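PDB 4P0D: trypsin-resistant surface T6 protein, which forms the repeating backbone subunit of the pili of serotype M6 Streptococcus pyogenes and probably becomes linked to the cell wall through a sortase signal. Local coordinates for residues N219-E222 against V226-E229; L113-Y118 against G122-K127. The protein carries 1 engineered substitution. All coordinates share one frame; numbering follows the deposited sequence.

Both contacts lie where the chain turns back on itself, each with three residues between its segments, but in different parts of the pilin, with centres 49 Å apart and no touch between them. Interaction 1, at the surface of the Cna-B-like region, is an antiparallel hairpin held by a reciprocal pair of backbone hydrogen bonds, with a light apolar contact on one face. Interaction 2, partly buried in the N-terminal Ig-like region, sets the end of strand 108-116 against a loop. There a serine hydroxyl and a water stand in for the direct backbone pairing of 219-222 with 226-229, and a leucine adds apolar contact.

Interaction 1 of 2, residues N219-E222 against V226-E229; sequences NITE and VMVE
Asn-219 and Met-227 face each other as an antiparallel hydrogen-bonded pair, their CA atoms 5.2 Å apart, and each uses both its N-H and its carbonyl. Asn-219 N gives its proton to Met-227 O at 2.9 Å, with an N-H...O angle of 158°. The return bond, from Met-227 N to Asn-219 O, is equally long and about as straight. One step toward the turn, Ile-220 and Val-226 form the non-hydrogen-bonded pair, and their CA atoms approach to 4.5 Å.

The two segments close a beta hairpin made of strands 216-220 and 225-228 in the Cna-B-like region of the pilin. Strand 225-228 continues the pairing on its other edge, where the backbone of Val-226 bonds to Ile-233 and Gly-234 of strand 231-238.

Side-chain contacts are light on both faces of the hairpin. The apolar pair lies on the face of Ile-220 and Val-226, where Ile-220 CG1 meets Val-226 CG2 at 4.5 Å, a loose approach; the buried Val-226 also packs on Ala-218, Val-211 and Ile-233. On the other face, which carries Asn-219 and Met-227, the methionine chain starts out over a backbone oxygen: Met-227 CB lies 3.5 Å from Asn-219 O, with CG a little farther from the same atom. Because CG is anti to the carbonyl carbon (chi1 -55°) and the chain bends again at both later torsions, the thioether end turns away from strand 216-220. Thr-221 approaches this bent chain with its methyl: Thr-221 CG2 is 4.3 Å from Met-227 CG, while OG1 makes a weak hydrogen bond to Asp-223 within the turn.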
# COMPACT_ATOMS: atom_id res chain seq x y z
N ASN A 219 -10.98 -11.04 -15.78
CA ASN A 219 -12.17 -11.49 -15.08
C ASN A 219 -11.67 -12.26 -13.88
O ASN A 219 -10.85 -13.17 -14.01
CB ASN A 219 -13.06 -12.39 -15.94
CG ASN A 219 -14.39 -12.73 -15.26
OD1 ASN A 219 -15.02 -11.86 -14.66
ND2 ASN A 219 -14.82 -13.99 -15.36
N ILE A 220 -12.13 -11.88 -12.71
CA ILE A 220 -11.77 -12.58 -11.50
C ILE A 220 -12.94 -13.51 -11.20
O ILE A 220 -14.04 -13.06 -10.95
CB ILE A 220 -11.51 -11.60 -10.35
CG1 ILE A 220 -10.47 -10.56 -10.82
CG2 ILE A 220 -11.07 -12.35 -9.09
CD1 ILE A 220 -9.97 -9.65 -9.73
N THR A 221 -12.69 -14.81 -11.21
CA THR A 221 -13.75 -15.75 -10.94
C THR A 221 -13.94 -16.03 -9.45
O THR A 221 -13.20 -15.55 -8.59
CB THR A 221 -13.56 -17.06 -11.73
OG1 THR A 221 -12.40 -17.76 -11.28
CG2 THR A 221 -13.41 -16.74 -13.21
N GLU A 222 -14.98 -16.82 -9.17
CA GLU A 222 -15.41 -17.14 -7.82
C GLU A 222 -14.28 -17.59 -6.89
O GLU A 222 -14.21 -17.14 -5.76
CB GLU A 222 -16.51 -18.21 -7.88
CG GLU A 222 -17.17 -18.53 -6.56
CD GLU A 222 -18.29 -19.55 -6.73
OE1 GLU A 222 -19.40 -19.16 -7.13
OE2 GLU A 222 -18.07 -20.76 -6.47
N VAL A 226 -7.52 -14.90 -11.41
CA VAL A 226 -7.45 -13.70 -12.23
C VAL A 226 -7.17 -14.16 -13.65
O VAL A 226 -6.05 -14.60 -13.96
CB VAL A 226 -6.32 -12.79 -11.75
CG1 VAL A 226 -6.29 -11.50 -12.57
CG2 VAL A 226 -6.48 -12.49 -10.26
N MET A 227 -8.19 -14.08 -14.51
CA MET A 227 -8.12 -14.64 -15.87
C MET A 227 -8.05 -13.55 -16.93
O MET A 227 -8.89 -12.66 -16.95
CB MET A 227 -9.36 -15.50 -16.14
CG MET A 227 -9.61 -16.62 -15.12
SD MET A 227 -8.26 -17.80 -14.96
CE MET A 227 -8.27 -18.51 -16.61
N VAL A 228 -7.05 -13.63 -17.80
CA VAL A 228 -6.96 -12.82 -19.01
C VAL A 228 -6.55 -13.72 -20.17
O VAL A 228 -5.66 -14.55 -20.04
CB VAL A 228 -5.91 -11.68 -18.92
CG1 VAL A 228 -6.05 -10.72 -20.10
CG2 VAL A 228 -6.05 -10.91 -17.63
N GLU A 229 -7.19 -13.53 -21.32
CA GLU A 229 -6.91 -14.33 -22.54
C GLU A 229 -6.79 -15.85 -22.30
O GLU A 229 -5.91 -16.51 -22.86
CB GLU A 229 -5.70 -13.75 -23.35
CG GLU A 229 -4.40 -13.41 -22.61
CD GLU A 229 -3.36 -12.70 -23.49
OE1 GLU A 229 -3.69 -11.72 -24.17
OE2 GLU A 229 -2.18 -13.11 -23.49

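Interaction 2 of 2, residues L113-Y118 against G122-K127; sequences LLAASY and GNLVTK
Ser-117 reaches across to the backbone of Asn-123 with its whole side chain. Its CB lies 3.3 Å from Asn-123 O, and the next atom, OG, donates its proton to that same oxygen at 2.6 Å. The hydroxyl approaches in the carbonyl plane, on a lone pair, at a C=O...O angle of 144°. This reach follows from a first torsion of 177°, which swings OG over beside the serine's own carbonyl carbon. The tip of Ser-117 has a second partner: OG also accepts the N-H of Asn-119, in the short connection between the segments, so the hydroxyl both gives and receives a bond.

Two residues back along the strand, a water takes over. It lies 2.6 Å from Ala-115 O and accepts from Gly-122 N at 2.8 Å, bridging two backbone groups that stand 4.1 Å apart. Gly-122 adopts a positive phi of 73°, a conformation that glycine readily takes up.

Leu-124 supplies the apolar part: its CD2 presses on Ala-115 CB at 3.5 Å, while CD1 approaches Leu-113 CD2 more loosely. Asn-123 turns its amide nitrogen to Asn-119 O, and its OD1 accepts a weak hydrogen bond from Val-125 N.

In the Ig-like region, strand 108-116 pairs with strands 94-101 and 139-155, and Leu-124 touches Val-95 of strand 94-101, Tyr-43 of strand 38-43 and Pro-54.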
# COMPACT_ATOMS: atom_id res chain seq x y z
N LEU A 113 28.91 -15.72 -12.39
CA LEU A 113 29.98 -16.70 -12.51
C LEU A 113 31.32 -16.00 -12.73
O LEU A 113 31.49 -15.27 -13.71
CB LEU A 113 29.73 -17.65 -13.67
CG LEU A 113 30.86 -18.64 -13.97
CD1 LEU A 113 30.87 -19.77 -12.96
CD2 LEU A 113 30.68 -19.18 -15.38
N LEU A 114 32.27 -16.27 -11.85
CA LEU A 114 33.61 -15.72 -11.97
C LEU A 114 34.64 -16.84 -11.95
O LEU A 114 34.50 -17.82 -11.22
CB LEU A 114 33.91 -14.75 -10.83
CG LEU A 114 33.05 -13.48 -10.81
CD1 LEU A 114 33.15 -12.80 -9.46
CD2 LEU A 114 33.44 -12.50 -11.91
N ALA A 115 35.68 -16.67 -12.73
CA ALA A 115 36.74 -17.68 -12.79
C ALA A 115 38.10 -17.03 -12.98
O ALA A 115 38.20 -16.06 -13.72
CB ALA A 115 36.47 -18.65 -13.94
N ALA A 116 39.12 -17.54 -12.28
CA ALA A 116 40.51 -17.23 -12.61
C ALA A 116 41.06 -18.36 -13.47
O ALA A 116 40.96 -19.54 -13.10
CB ALA A 116 41.35 -17.03 -11.36
N SER A 117 41.62 -18.00 -14.63
CA SER A 117 41.96 -18.97 -15.68
C SER A 117 43.26 -18.68 -16.41
O SER A 117 43.58 -17.52 -16.67
CB SER A 117 40.83 -19.01 -16.72
OG SER A 117 41.17 -19.90 -17.77
N TYR A 118 43.99 -19.74 -16.78
CA TYR A 118 45.20 -19.61 -17.57
C TYR A 118 44.91 -19.54 -19.06
O TYR A 118 45.83 -19.34 -19.85
CB TYR A 118 46.15 -20.80 -17.32
CG TYR A 118 46.69 -20.84 -15.92
CD1 TYR A 118 47.61 -19.88 -15.48
CD2 TYR A 118 46.31 -21.83 -15.04
CE1 TYR A 118 48.12 -19.91 -14.19
CE2 TYR A 118 46.81 -21.87 -13.75
CZ TYR A 118 47.72 -20.88 -13.33
OH TYR A 118 48.20 -20.89 -12.05
N GLY A 122 37.95 -15.66 -17.84
CA GLY A 122 36.74 -16.46 -17.65
C GLY A 122 36.68 -17.80 -18.37
O GLY A 122 35.70 -18.52 -18.25
N ASN A 123 37.75 -18.15 -19.09
CA ASN A 123 37.73 -19.29 -20.00
C ASN A 123 37.84 -20.61 -19.25
O ASN A 123 38.86 -20.87 -18.61
CB ASN A 123 38.88 -19.16 -21.00
CG ASN A 123 38.72 -20.07 -22.22
OD1 ASN A 123 37.90 -20.99 -22.25
ND2 ASN A 123 39.52 -19.80 -23.24
N LEU A 124 36.81 -21.44 -19.33
CA LEU A 124 36.78 -22.70 -18.57
C LEU A 124 37.27 -23.95 -19.32
O LEU A 124 37.41 -25.00 -18.70
CB LEU A 124 35.37 -22.96 -18.01
CG LEU A 124 34.81 -21.90 -17.04
CD1 LEU A 124 33.51 -22.41 -16.44
CD2 LEU A 124 35.80 -21.51 -15.93
N VAL A 125 37.56 -23.84 -20.62
CA VAL A 125 38.09 -25.01 -21.36
C VAL A 125 39.56 -25.24 -21.00
O VAL A 125 40.38 -24.32 -21.04
CB VAL A 125 37.90 -24.90 -22.90
CG1 VAL A 125 36.44 -24.66 -23.25
CG2 VAL A 125 38.77 -23.81 -23.52
N THR A 126 39.89 -26.47 -20.61
CA THR A 126 41.24 -26.80 -20.13
C THR A 126 42.03 -27.74 -21.05
O THR A 126 43.20 -28.01 -20.79
CB THR A 126 41.20 -27.42 -18.72
OG1 THR A 126 40.44 -28.63 -18.73
CG2 THR A 126 40.58 -26.44 -17.74
N LYS A 127 41.39 -28.23 -22.12
CA LYS A 127 42.06 -29.10 -23.11
C LYS A 127 42.92 -28.28 -24.07
O LYS A 127 44.15 -28.40 -24.10
CB LYS A 127 41.03 -29.92 -23.88
O HOH W 1 39.78 -15.58 -15.77